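Local coordinates for putative hemin transport system, substrate-binding protein (Burkholderia cenocepacia J2315, PDB 5GIZ) that binds heme in the periplasm and probably hands it to a membrane transporter for bacterial iron acquisition, at residues A[166-170]-A[171-175]; A[221-224]-A[225-228]. All coordinates share one frame; numbering follows the deposited sequence.

Interaction 1: residues A[166-170]-A[171-175]; sequences AGQRT and AADAM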
ATOM      1  N   ALA A 166       7.649  11.482  -1.229  1.00 13.19           N
ATOM      2  CA  ALA A 166       7.673  10.536  -2.332  1.00 12.81           C
ATOM      3  C   ALA A 166       7.917  11.215  -3.683  1.00 12.68           C
ATOM      4  O   ALA A 166       7.235  12.158  -4.062  1.00 12.15           O
ATOM      5  CB  ALA A 166       6.370   9.773  -2.377  1.00 12.56           C
ATOM      6  N   GLY A 167       8.933  10.705  -4.375  1.00 13.01           N
ATOM      7  CA  GLY A 167       9.175  11.044  -5.759  1.00 13.69           C
ATOM      8  C   GLY A 167       8.552   9.995  -6.666  1.00 13.79           C
ATOM      9  O   GLY A 167       7.496   9.445  -6.370  1.00 14.15           O
ATOM     10  N   GLN A 168       9.182   9.765  -7.813  1.00 14.87           N
ATOM     11  CA  GLN A 168       8.673   8.782  -8.737  1.00 14.97           C
ATOM     12  C   GLN A 168       9.028   7.350  -8.297  1.00 15.23           C
ATOM     13  O   GLN A 168       9.808   7.142  -7.352  1.00 15.45           O
ATOM     14  CB  GLN A 168       9.165   9.109 -10.141  1.00 15.95           C
ATOM     15  CG  GLN A 168       8.402  10.283 -10.782  1.00 15.72           C
ATOM     16  CD  GLN A 168       8.608  11.627 -10.101  1.00 16.19           C
ATOM     17  OE1 GLN A 168       9.681  12.240 -10.161  1.00 17.23           O
ATOM     18  NE2 GLN A 168       7.543  12.111  -9.446  1.00 15.65           N
ATOM     19  N   ARG A 169       8.437   6.375  -8.989  1.00 15.93           N
ATOM     20  CA  ARG A 169       8.646   4.940  -8.704  1.00 17.34           C
ATOM     21  C   ARG A 169       8.206   4.609  -7.298  1.00 16.07           C
ATOM     22  O   ARG A 169       8.726   3.681  -6.661  1.00 17.08           O
ATOM     23  CB  ARG A 169      10.094   4.508  -8.887  1.00 20.11           C
ATOM     24  CG  ARG A 169      10.607   4.638 -10.308  1.00 24.31           C
ATOM     25  CD  ARG A 169      11.962   3.962 -10.288  1.00 29.05           C
ATOM     26  NE  ARG A 169      12.703   4.017 -11.545  1.00 34.77           N
ATOM     27  CZ  ARG A 169      13.085   2.948 -12.239  1.00 37.41           C
ATOM     28  NH1 ARG A 169      12.797   1.709 -11.829  1.00 40.02           N
ATOM     29  NH2 ARG A 169      13.762   3.125 -13.357  1.00 39.83           N
ATOM     30  N   THR A 170       7.198   5.341  -6.814  1.00 14.48           N
ATOM     31  CA  THR A 170       6.617   5.072  -5.486  1.00 13.60           C
ATOM     32  C   THR A 170       5.119   4.744  -5.627  1.00 12.26           C
ATOM     33  O   THR A 170       4.422   5.152  -6.577  1.00 11.44           O
ATOM     34  CB  THR A 170       6.754   6.230  -4.504  1.00 13.57           C
ATOM     35  OG1 THR A 170       6.078   7.378  -5.050  1.00 12.72           O
ATOM     36  CG2 THR A 170       8.176   6.551  -4.240  1.00 14.64           C
ATOM     37  N   ALA A 171       4.590   4.077  -4.588  1.00 11.88           N
ATOM     38  CA  ALA A 171       3.158   3.811  -4.507  1.00 11.56           C
ATOM     39  C   ALA A 171       2.402   5.135  -4.502  1.00 11.23           C
ATOM     40  O   ALA A 171       1.384   5.278  -5.154  1.00 11.23           O
ATOM     41  CB  ALA A 171       2.838   3.023  -3.222  1.00 12.18           C
ATOM     42  N   ALA A 172       2.871   6.088  -3.686  1.00 10.99           N
ATOM     43  CA  ALA A 172       2.201   7.368  -3.578  1.00 11.00           C
ATOM     44  C   ALA A 172       2.117   8.119  -4.919  1.00 10.92           C
ATOM     45  O   ALA A 172       1.084   8.679  -5.252  1.00 10.70           O
ATOM     46  CB  ALA A 172       2.904   8.243  -2.543  1.00 11.27           C
ATOM     47  N   ASP A 173       3.214   8.143  -5.675  1.00 10.69           N
ATOM     48  CA  ASP A 173       3.223   8.786  -6.994  1.00 11.23           C
ATOM     49  C   ASP A 173       2.114   8.178  -7.890  1.00 10.72           C
ATOM     50  O   ASP A 173       1.347   8.862  -8.532  1.00 10.67           O
ATOM     51  CB  ASP A 173       4.592   8.601  -7.654  1.00 12.05           C
ATOM     52  CG  ASP A 173       4.698   9.319  -8.961  1.00 13.12           C
ATOM     53  OD1 ASP A 173       5.033  10.518  -8.957  1.00 13.02           O
ATOM     54  OD2 ASP A 173       4.432   8.659  -9.988  1.00 15.12           O
ATOM     55  N   ALA A 174       2.032   6.854  -7.896  1.00 10.57           N
ATOM     56  CA  ALA A 174       1.051   6.164  -8.705  1.00 10.51           C
ATOM     57  C   ALA A 174      -0.371   6.481  -8.249  1.00  9.94           C
ATOM     58  O   ALA A 174      -1.253   6.737  -9.038  1.00  9.71           O
ATOM     59  CB  ALA A 174       1.290   4.665  -8.663  1.00 10.80           C
ATOM     60  N   MET A 175      -0.575   6.515  -6.942  1.00  9.71           N
ATOM     61  CA  MET A 175      -1.918   6.784  -6.428  1.00  9.68           C
ATOM     62  C   MET A 175      -2.410   8.208  -6.723  1.00  8.97           C
ATOM     63  O   MET A 175      -3.551   8.424  -7.155  1.00  8.98           O
ATOM     64  CB  MET A 175      -2.028   6.516  -4.945  1.00  9.76           C
ATOM     65  CG  MET A 175      -1.876   5.062  -4.580  1.00  9.87           C
ATOM     66  SD  MET A 175      -3.165   3.993  -5.241  1.00 10.56           S
ATOM     67  CE  MET A 175      -4.614   4.568  -4.342  1.00 10.85           C
TER
HETATM   68  O   HOH W   1       6.491   6.947 -11.106  1.00 19.74           O

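Interaction 2: residues A[221-224]-A[225-228]; sequences AALL and ATPG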
ATOM      1  N   ALA A 221      -2.307  20.771  12.716  1.00 16.98           N
ATOM      2  CA  ALA A 221      -1.643  22.082  12.973  1.00 18.56           C
ATOM      3  C   ALA A 221      -0.114  21.877  13.006  1.00 18.66           C
ATOM      4  O   ALA A 221       0.657  22.638  12.411  1.00 19.36           O
ATOM      5  CB  ALA A 221      -2.138  22.673  14.271  1.00 19.66           C
ATOM      6  N   ALA A 222       0.313  20.807  13.660  1.00 18.70           N
ATOM      7  CA  ALA A 222       1.726  20.456  13.682  1.00 18.01           C
ATOM      8  C   ALA A 222       2.336  20.236  12.304  1.00 18.22           C
ATOM      9  O   ALA A 222       3.425  20.703  11.979  1.00 18.78           O
ATOM     10  CB  ALA A 222       1.933  19.228  14.560  1.00 19.07           C
ATOM     11  N   LEU A 223       1.605  19.511  11.472  1.00 16.79           N
ATOM     12  CA  LEU A 223       2.048  19.279  10.128  1.00 16.16           C
ATOM     13  C   LEU A 223       2.197  20.611   9.374  1.00 15.65           C
ATOM     14  O   LEU A 223       3.150  20.782   8.600  1.00 16.70           O
ATOM     15  CB  LEU A 223       1.011  18.423   9.396  1.00 15.82           C
ATOM     16  CG  LEU A 223       1.308  18.081   7.929  1.00 16.49           C
ATOM     17  CD1 LEU A 223       2.591  17.294   7.759  1.00 18.12           C
ATOM     18  CD2 LEU A 223       0.091  17.347   7.363  1.00 17.12           C
ATOM     19  N   LEU A 224       1.209  21.481   9.500  1.00 15.77           N
ATOM     20  CA  LEU A 224       1.183  22.743   8.718  1.00 15.89           C
ATOM     21  C   LEU A 224       2.219  23.747   9.222  1.00 17.78           C
ATOM     22  O   LEU A 224       2.631  24.651   8.490  1.00 17.60           O
ATOM     23  CB  LEU A 224      -0.236  23.360   8.705  1.00 15.51           C
ATOM     24  CG  LEU A 224      -1.249  22.579   7.825  1.00 15.48           C
ATOM     25  CD1 LEU A 224      -2.671  23.104   8.026  1.00 15.66           C
ATOM     26  CD2 LEU A 224      -0.889  22.659   6.344  1.00 15.98           C
ATOM     27  N   ALA A 225       2.666  23.550  10.449  1.00 18.44           N
ATOM     28  CA  ALA A 225       3.741  24.357  11.027  1.00 20.70           C
ATOM     29  C   ALA A 225       5.148  23.846  10.705  1.00 21.86           C
ATOM     30  O   ALA A 225       6.134  24.527  11.005  1.00 24.58           O
ATOM     31  CB  ALA A 225       3.552  24.408  12.513  1.00 21.40           C
ATOM     32  N   THR A 226       5.256  22.659  10.132  1.00 22.73           N
ATOM     33  CA  THR A 226       6.531  22.151   9.581  1.00 23.24           C
ATOM     34  C   THR A 226       7.205  23.280   8.762  1.00 22.34           C
ATOM     35  O   THR A 226       6.532  23.965   7.965  1.00 19.99           O
ATOM     36  CB  THR A 226       6.295  20.923   8.673  1.00 23.97           C
ATOM     37  OG1 THR A 226       5.740  19.864   9.449  1.00 26.43           O
ATOM     38  CG2 THR A 226       7.628  20.407   8.019  1.00 24.38           C
ATOM     39  N   PRO A 227       8.518  23.511   8.960  1.00 22.95           N
ATOM     40  CA  PRO A 227       9.152  24.626   8.249  1.00 22.11           C
ATOM     41  C   PRO A 227       8.909  24.561   6.769  1.00 21.02           C
ATOM     42  O   PRO A 227       9.090  23.514   6.147  1.00 21.23           O
ATOM     43  CB  PRO A 227      10.632  24.442   8.583  1.00 22.91           C
ATOM     44  CG  PRO A 227      10.617  23.875   9.955  1.00 23.21           C
ATOM     45  CD  PRO A 227       9.428  22.941   9.962  1.00 22.80           C
ATOM     46  N   GLY A 228       8.395  25.667   6.220  1.00 18.97           N
ATOM     47  CA  GLY A 228       8.201  25.786   4.804  1.00 19.05           C
ATOM     48  C   GLY A 228       6.781  25.473   4.364  1.00 17.57           C
ATOM     49  O   GLY A 228       6.415  25.885   3.274  1.00 18.08           O
TER
HETATM   50  O   HOH W   2       5.011  26.314   8.055  1.00 18.31           O

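Interaction 1: residues A[166-170]-A[171-175]
The carboxylate of D173 and the side-chain amide of Q168 meet with their planes 69° apart. NE2 of Q168 comes down on OD1 of D173 from above the carboxylate plane, while OD1 lies almost in the plane of the amide; the bond is 3.0 Å long and nearly straight at 168°. The bend of the Q168 chain at chi2 brings NE2 back to the helix although the side chain sets out away from it. The other carboxylate oxygen, OD2 of D173, accepts a hydrogen bond from a water 2.9 Å away, which accepts from R169 N and so ties the carboxylate to the loop backbone.

T170 is the N-cap. Its OG1 accepts from D173 N at 3.0 Å and donates to G167 O at 2.8 Å, so one hydroxyl fastens the first turn to the preceding loop. That double role follows from chi1 of 60°, which sets OG1 between the backbone N and the carbonyl carbon. A174 N then bonds to T170 O at 3.2 Å, the first i to i+4 link of the turn. Close by, A166 CB packs on A172 CB at 3.8 Å.

Further bonds fix the polar ends: R177 forms a salt bridge with OD2 of D173, N183 bonds to OD1, NE2 of Q168 also bonds to M185 O, and its OE1 to G187 N. A171 and A172, seen to bind heme in this protein, open helix 171-178 just after the loop from strand 162-166, with F154 of strand 151-159 and L249 of helix 245-249 packed against A172 and helix 255-269 against M175.

Interaction 2: residues A[221-224]-A[225-228]
With chi1 at -63°, T226 carries OG1 anti to its own carbonyl carbon and beside its backbone N, and this brings the hydroxyl to the carbonyl oxygen of L223, which the backbone amide of T226 already meets. OG1 of T226 donates to L223 O at 2.9 Å and T226 N bonds to it at 3.2 Å. Both donors stand above the carbonyl plane, on the same face, the amide much further out of it (69°) than the hydroxyl (37°). T226 CB is drawn in as well, to 3.1 Å from L223 O.

Along the backbone, A225 N keeps the i to i+4 bond to A221 O, 3.0 Å long but bent, while its second link, to A222 O, is weak, and so is the one from T226 N to A222 O. The i to i+3 bond from T226 N to L223 O marks a tightened last turn at the C-terminal end of helix 220-225, where the chain leaves for P227 with T226 in a polyproline II-like conformation. A water links the carbonyls beyond it, donating to L224 O at 2.9 Å and to T226 O at 2.8 Å.

The side chain of L223 packs against V207 and I209 of strand 206-210, V240 of strand 240-243, and L214 and V217 of helix 211-217. L224 also packs on V240. The hydroxyl of T226 is hydrogen-bonded to NE2 of H158, a residue seen to bind heme in this protein.

Following the chain from the N terminus, both contacts come after the long helix 118-141, among the strands and helices of the second half of the sequence. Interaction 1 comes first, turning the end of strand 162-166 into helix 171-178; interaction 2 closes the exit of helix 220-225 into the loop before helix 233-237. They lie in series, neither nesting nor crossing, with centres 22 Å apart and nearest atoms about 12 Å apart. Strand 151-159 relates them: F154 packs beside the first, and H158 bonds at the second. Thus one contact starts a helix and the other ends one, around the same mixed sheet.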